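Local coordinates for sugar ABC transporter substrate-binding protein (Treponema pallidum subsp. pallidum, PDB 5U2P) that probably binds a small solute, perhaps a sugar, in the periplasm as the ligand-binding component of an ABC transporter, at residues A194-K199 with P291-A296; K199-Q204 with R224-V229. All blocks are in the same frame, centred on the assembly; numbering follows the deposited sequence.

Both contacts draw on helix 191-214 and share K199, the last residue of 194-199 and the first of 199-204. Their centres lie about 7 Å apart, on the same side of the chain's centre. Along the chain, contact 2 (199-204 with 224-229) is nested inside the loop closed by contact 1 (194-199 with 291-296). Contact 1 sets the helix against the connection between strands 285-288 and 300-303, whereas contact 2 sets it against the start of helix 227-238. V229 joins the two, packing on T293 and I197 of contact 1. Together they bind two helices and a sheet connection into one lobe of a solute-binding protein of the periplasmic type.

Contact 1: residues A194-K199 with P291-A296; sequences ADAITK and PITENA
A196 and K199, one turn apart on helix 191-214, meet I292 to A296, part of the loop joining strands 285-288 and 300-303, which includes a type I beta turn from T293 to A296. The contact therefore packs a helix against a strand connection of the lobe's mixed sheet. Apolar packing is centred on A196, whose methyl group faces I292. The distance from A196 CB to I292 CG2 is 3.3 Å, short for two methyl carbons. With CG1 anti to the backbone N (chi1 -165°), CG2 of I292 lies between N and the carbonyl carbon and makes the closest approach to A196; CD1 adds a longer one. T293 brings its own methyl, CG2, to 3.9 Å from A196 CB. The same methyl also rests against a carbonyl oxygen, with T293 CG2 3.5 Å from A196 O.

Two hydrogen bonds cross the contact, both involving K199. N295 ND2 donates to K199 O over 3.0 Å in a nearly straight bond (168° at the hydrogen). The acceptor lies close to the amide plane of N295, while the donor stands above the carbonyl plane of K199. In the other direction, the extended lysine chain runs past A296 CA and delivers NZ to A296 O at 2.7 Å, in the carbonyl plane and on a lone pair; V299 O is a second, weak acceptor. D195 passes beside I292 but spends OD1 on T301.

Within the turn, T293 OG1 donates to N295 OD1 at 2.6 Å, almost in line with the N295 CG-OD1 bond, holding the amide whose ND2 grips the helix.

Contact 2: residues K199-Q204 with R224-V229; sequences KVLGEQ and RALYPV
V200 and L201, neighbours on helix 191-214, bring methyl groups against A225, L226 and V229. This is packing of helix 191-214 on the residues leading into helix 227-238, within one lobe, with the backbones closest at V200 and A225, whose CA atoms are 7.5 Å apart. The V200 side chain leaves the backbone facing the other segment and divides its two methyls between different partners. CG1 reaches V229 CG1 at 4.2 Å, the two valines meeting at a slant, methyl against methyl. With CG1 between the backbone N and the carbonyl carbon (chi1 63°), CG2 falls anti to N and lies 4.1 Å from A225 O, a loose touch on the backbone. Both valines were modelled in two conformers, so these V200 approaches hold for the conformer given and are less certain than the rest.

L201 starts out to one side and bends in at its far end. A single branch, CD2, does the touching: it lies 4.2 Å from A225 CB and 4.3 Å from L226 CD1, and so touches both neighbours. A225 meets it with a methyl that faces the helix. L226, the more buried of the two, likewise presents one methyl to L201, while its side chain also packs on W220 and on I197 of the first helix. V229 packs on I197 as well, carrying the apolar layer inward from the more exposed A225.

With no hydrogen bond across it, this contact probably depends on dispersion and burial of apolar surface, which sets few demands on exact rotamers.

Contact 1: residues A194-K199 with P291-A296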
loop_
_atom_site.group_PDB
_atom_site.type_symbol
_atom_site.label_atom_id
_atom_site.label_comp_id
_atom_site.label_asym_id
_atom_site.label_seq_id
_atom_site.Cartn_x
_atom_site.Cartn_y
_atom_site.Cartn_z
ATOM N N ALA A 194 5.224 -11.143 2.172
ATOM C CA ALA A 194 3.874 -10.569 2.086
ATOM C C ALA A 194 3.474 -10.305 0.636
ATOM O O ALA A 194 2.361 -10.624 0.213
ATOM C CB ALA A 194 3.788 -9.295 2.897
ATOM N N ASP A 195 4.382 -9.685 -0.114
ATOM C CA ASP A 195 4.144 -9.410 -1.521
ATOM C C ASP A 195 3.816 -10.701 -2.275
ATOM O O ASP A 195 2.796 -10.805 -2.971
ATOM C CB ASP A 195 5.371 -8.713 -2.122
ATOM C CG ASP A 195 5.231 -8.444 -3.600
ATOM O OD1 ASP A 195 4.593 -7.422 -3.953
ATOM O OD2 ASP A 195 5.768 -9.242 -4.407
ATOM N N ALA A 196 4.659 -11.712 -2.099
ATOM C CA ALA A 196 4.508 -12.937 -2.858
ATOM C C ALA A 196 3.252 -13.712 -2.481
ATOM O O ALA A 196 2.552 -14.207 -3.365
ATOM C CB ALA A 196 5.741 -13.793 -2.675
ATOM N N ILE A 197 2.958 -13.813 -1.185
ATOM C CA ILE A 197 1.749 -14.495 -0.729
ATOM C C ILE A 197 0.526 -13.782 -1.307
ATOM O O ILE A 197 -0.444 -14.420 -1.741
ATOM C CB ILE A 197 1.657 -14.532 0.819
ATOM C CG1 ILE A 197 2.721 -15.476 1.395
ATOM C CG2 ILE A 197 0.250 -14.968 1.287
ATOM C CD1 ILE A 197 2.872 -15.407 2.903
ATOM N N THR A 198 0.580 -12.458 -1.303
ATOM C CA THR A 198 -0.570 -11.667 -1.713
ATOM C C THR A 198 -0.836 -11.912 -3.198
ATOM O O THR A 198 -1.997 -12.079 -3.625
ATOM C CB THR A 198 -0.346 -10.154 -1.412
ATOM O OG1 THR A 198 -0.267 -9.966 0.008
ATOM C CG2 THR A 198 -1.507 -9.306 -1.953
ATOM N N LYS A 199 0.229 -11.959 -3.989
ATOM C CA LYS A 199 0.083 -12.139 -5.427
ATOM C C LYS A 199 -0.458 -13.524 -5.801
ATOM O O LYS A 199 -1.281 -13.634 -6.693
ATOM C CB LYS A 199 1.409 -11.892 -6.136
ATOM C CG LYS A 199 1.783 -10.441 -6.189
ATOM C CD LYS A 199 3.021 -10.236 -7.045
ATOM C CE LYS A 199 3.398 -8.794 -7.095
ATOM N NZ LYS A 199 4.155 -8.477 -8.346
ATOM N N PRO A 291 10.009 -10.780 -9.529
ATOM C CA PRO A 291 9.463 -12.032 -10.074
ATOM C C PRO A 291 9.598 -13.212 -9.111
ATOM O O PRO A 291 10.492 -14.048 -9.269
ATOM C CB PRO A 291 10.299 -12.247 -11.332
ATOM C CG PRO A 291 11.631 -11.654 -10.991
ATOM C CD PRO A 291 11.345 -10.479 -10.083
ATOM N N ILE A 292 8.695 -13.275 -8.137
ATOM C CA ILE A 292 8.791 -14.223 -7.029
ATOM C C ILE A 292 7.621 -15.194 -7.049
ATOM O O ILE A 292 7.556 -16.113 -6.233
ATOM C CB ILE A 292 8.839 -13.480 -5.668
ATOM C CG1 ILE A 292 9.306 -14.418 -4.550
ATOM C CG2 ILE A 292 7.491 -12.836 -5.358
ATOM C CD1 ILE A 292 9.594 -13.710 -3.245
ATOM N N THR A 293 6.692 -14.969 -7.975
ATOM C CA THR A 293 5.591 -15.902 -8.219
ATOM C C THR A 293 5.392 -16.080 -9.716
ATOM O O THR A 293 5.829 -15.243 -10.504
ATOM C CB THR A 293 4.260 -15.423 -7.597
ATOM O OG1 THR A 293 3.776 -14.267 -8.300
ATOM C CG2 THR A 293 4.441 -15.083 -6.127
ATOM N N GLU A 294 4.709 -17.153 -10.104
ATOM C CA GLU A 294 4.480 -17.432 -11.515
ATOM C C GLU A 294 3.722 -16.285 -12.192
ATOM O O GLU A 294 3.894 -16.036 -13.384
ATOM C CB GLU A 294 3.714 -18.756 -11.685
ATOM C CG GLU A 294 2.173 -18.679 -11.592
ATOM C CD GLU A 294 1.657 -18.374 -10.191
ATOM O OE1 GLU A 294 2.409 -18.577 -9.213
ATOM O OE2 GLU A 294 0.490 -17.939 -10.069
ATOM N N ASN A 295 2.904 -15.581 -11.415
ATOM C CA ASN A 295 2.030 -14.536 -11.946
ATOM C C ASN A 295 2.454 -13.118 -11.558
ATOM O O ASN A 295 1.684 -12.185 -11.728
ATOM C CB ASN A 295 0.593 -14.778 -11.473
ATOM C CG ASN A 295 0.420 -14.571 -9.972
ATOM O OD1 ASN A 295 1.391 -14.527 -9.216
ATOM N ND2 ASN A 295 -0.824 -14.450 -9.537
ATOM N N ALA A 296 3.680 -12.959 -11.063
ATOM C CA ALA A 296 4.153 -11.685 -10.505
ATOM C C ALA A 296 3.889 -10.458 -11.389
ATOM O O ALA A 296 3.674 -9.360 -10.876
ATOM C CB ALA A 296 5.651 -11.782 -10.203
#

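Contact 2: residues K199-Q204 with R224-V229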
loop_
_atom_site.group_PDB
_atom_site.type_symbol
_atom_site.label_atom_id
_atom_site.label_comp_id
_atom_site.label_asym_id
_atom_site.label_seq_id
_atom_site.Cartn_x
_atom_site.Cartn_y
_atom_site.Cartn_z
ATOM N N LYS A 199 0.229 -11.959 -3.989
ATOM C CA LYS A 199 0.083 -12.139 -5.427
ATOM C C LYS A 199 -0.458 -13.524 -5.801
ATOM O O LYS A 199 -1.281 -13.634 -6.693
ATOM C CB LYS A 199 1.409 -11.892 -6.136
ATOM C CG LYS A 199 1.783 -10.441 -6.189
ATOM C CD LYS A 199 3.021 -10.236 -7.045
ATOM C CE LYS A 199 3.398 -8.794 -7.095
ATOM N NZ LYS A 199 4.155 -8.477 -8.346
ATOM N N VAL A 200 0.005 -14.572 -5.136
ATOM C CA VAL A 200 -0.458 -15.905 -5.513
ATOM C C VAL A 200 -1.937 -16.050 -5.141
ATOM O O VAL A 200 -2.703 -16.672 -5.872
ATOM C CB VAL A 200 0.396 -17.023 -4.867
ATOM C CG1 VAL A 200 0.294 -16.999 -3.348
ATOM C CG2 VAL A 200 -0.002 -18.385 -5.430
ATOM N N LEU A 201 -2.350 -15.433 -4.038
ATOM C CA LEU A 201 -3.739 -15.557 -3.571
ATOM C C LEU A 201 -4.726 -14.620 -4.270
ATOM O O LEU A 201 -5.920 -14.912 -4.333
ATOM C CB LEU A 201 -3.824 -15.313 -2.063
ATOM C CG LEU A 201 -3.158 -16.363 -1.166
ATOM C CD1 LEU A 201 -3.230 -15.923 0.286
ATOM C CD2 LEU A 201 -3.775 -17.751 -1.344
ATOM N N GLY A 202 -4.245 -13.500 -4.785
ATOM C CA GLY A 202 -5.130 -12.511 -5.380
ATOM C C GLY A 202 -5.913 -11.682 -4.369
ATOM O O GLY A 202 -5.803 -11.878 -3.160
ATOM N N GLU A 203 -6.729 -10.762 -4.873
ATOM C CA GLU A 203 -7.404 -9.797 -4.012
ATOM C C GLU A 203 -8.349 -10.430 -3.000
ATOM O O GLU A 203 -8.321 -10.062 -1.821
ATOM C CB GLU A 203 -8.181 -8.773 -4.842
ATOM C CG GLU A 203 -8.845 -7.703 -3.951
ATOM C CD GLU A 203 -8.862 -6.324 -4.576
ATOM O OE1 GLU A 203 -9.729 -6.083 -5.434
ATOM O OE2 GLU A 203 -8.017 -5.476 -4.205
ATOM N N GLN A 204 -9.210 -11.340 -3.453
ATOM C CA GLN A 204 -10.116 -12.041 -2.534
ATOM C C GLN A 204 -9.371 -12.973 -1.585
ATOM O O GLN A 204 -9.605 -12.966 -0.373
ATOM C CB GLN A 204 -11.164 -12.853 -3.305
ATOM C CG GLN A 204 -12.314 -12.026 -3.818
ATOM C CD GLN A 204 -11.846 -10.966 -4.787
ATOM O OE1 GLN A 204 -11.304 -11.286 -5.847
ATOM N NE2 GLN A 204 -12.034 -9.694 -4.426
ATOM N N ARG A 224 -1.615 -24.795 1.342
ATOM C CA ARG A 224 -0.610 -25.351 0.441
ATOM C C ARG A 224 -0.383 -24.449 -0.784
ATOM O O ARG A 224 0.602 -24.625 -1.514
ATOM C CB ARG A 224 -0.991 -26.780 0.019
ATOM C CG ARG A 224 -2.257 -26.908 -0.760
ATOM C CD ARG A 224 -2.708 -28.376 -0.857
ATOM N NE ARG A 224 -3.992 -28.474 -1.542
ATOM C CZ ARG A 224 -4.138 -28.537 -2.861
ATOM N NH1 ARG A 224 -3.074 -28.521 -3.655
ATOM N NH2 ARG A 224 -5.352 -28.617 -3.389
ATOM N N ALA A 225 -1.245 -23.450 -0.981
ATOM C CA ALA A 225 -1.023 -22.483 -2.048
ATOM C C ALA A 225 0.271 -21.720 -1.780
ATOM O O ALA A 225 0.919 -21.248 -2.710
ATOM C CB ALA A 225 -2.215 -21.515 -2.174
ATOM N N LEU A 226 0.631 -21.611 -0.500
ATOM C CA LEU A 226 1.837 -20.903 -0.061
ATOM C C LEU A 226 3.115 -21.725 -0.184
ATOM O O LEU A 226 4.217 -21.183 0.001
ATOM C CB LEU A 226 1.680 -20.459 1.396
ATOM C CG LEU A 226 0.949 -19.133 1.613
ATOM C CD1 LEU A 226 -0.218 -18.992 0.700
ATOM C CD2 LEU A 226 0.489 -18.995 3.042
ATOM N N TYR A 227 2.981 -23.033 -0.436
ATOM C CA TYR A 227 4.147 -23.924 -0.529
ATOM C C TYR A 227 5.231 -23.415 -1.503
ATOM O O TYR A 227 6.417 -23.337 -1.127
ATOM C CB TYR A 227 3.705 -25.338 -0.925
ATOM C CG TYR A 227 4.853 -26.301 -1.155
ATOM C CD1 TYR A 227 5.428 -26.992 -0.096
ATOM C CD2 TYR A 227 5.350 -26.529 -2.433
ATOM C CE1 TYR A 227 6.486 -27.875 -0.304
ATOM C CE2 TYR A 227 6.400 -27.418 -2.652
ATOM C CZ TYR A 227 6.959 -28.086 -1.582
ATOM O OH TYR A 227 7.999 -28.960 -1.798
ATOM N N PRO A 228 4.848 -23.075 -2.746
ATOM C CA PRO A 228 5.883 -22.609 -3.676
ATOM C C PRO A 228 6.532 -21.275 -3.305
ATOM O O PRO A 228 7.716 -21.114 -3.577
ATOM C CB PRO A 228 5.135 -22.502 -5.016
ATOM C CG PRO A 228 3.692 -22.472 -4.661
ATOM C CD PRO A 228 3.561 -23.292 -3.433
ATOM N N VAL A 229 5.803 -20.337 -2.691
ATOM C CA VAL A 229 6.406 -19.040 -2.381
ATOM C C VAL A 229 7.298 -19.149 -1.146
ATOM O O VAL A 229 8.304 -18.444 -1.035
ATOM C CB VAL A 229 5.344 -17.923 -2.174
ATOM C CG1 VAL A 229 4.394 -17.876 -3.365
ATOM C CG2 VAL A 229 4.573 -18.119 -0.890
#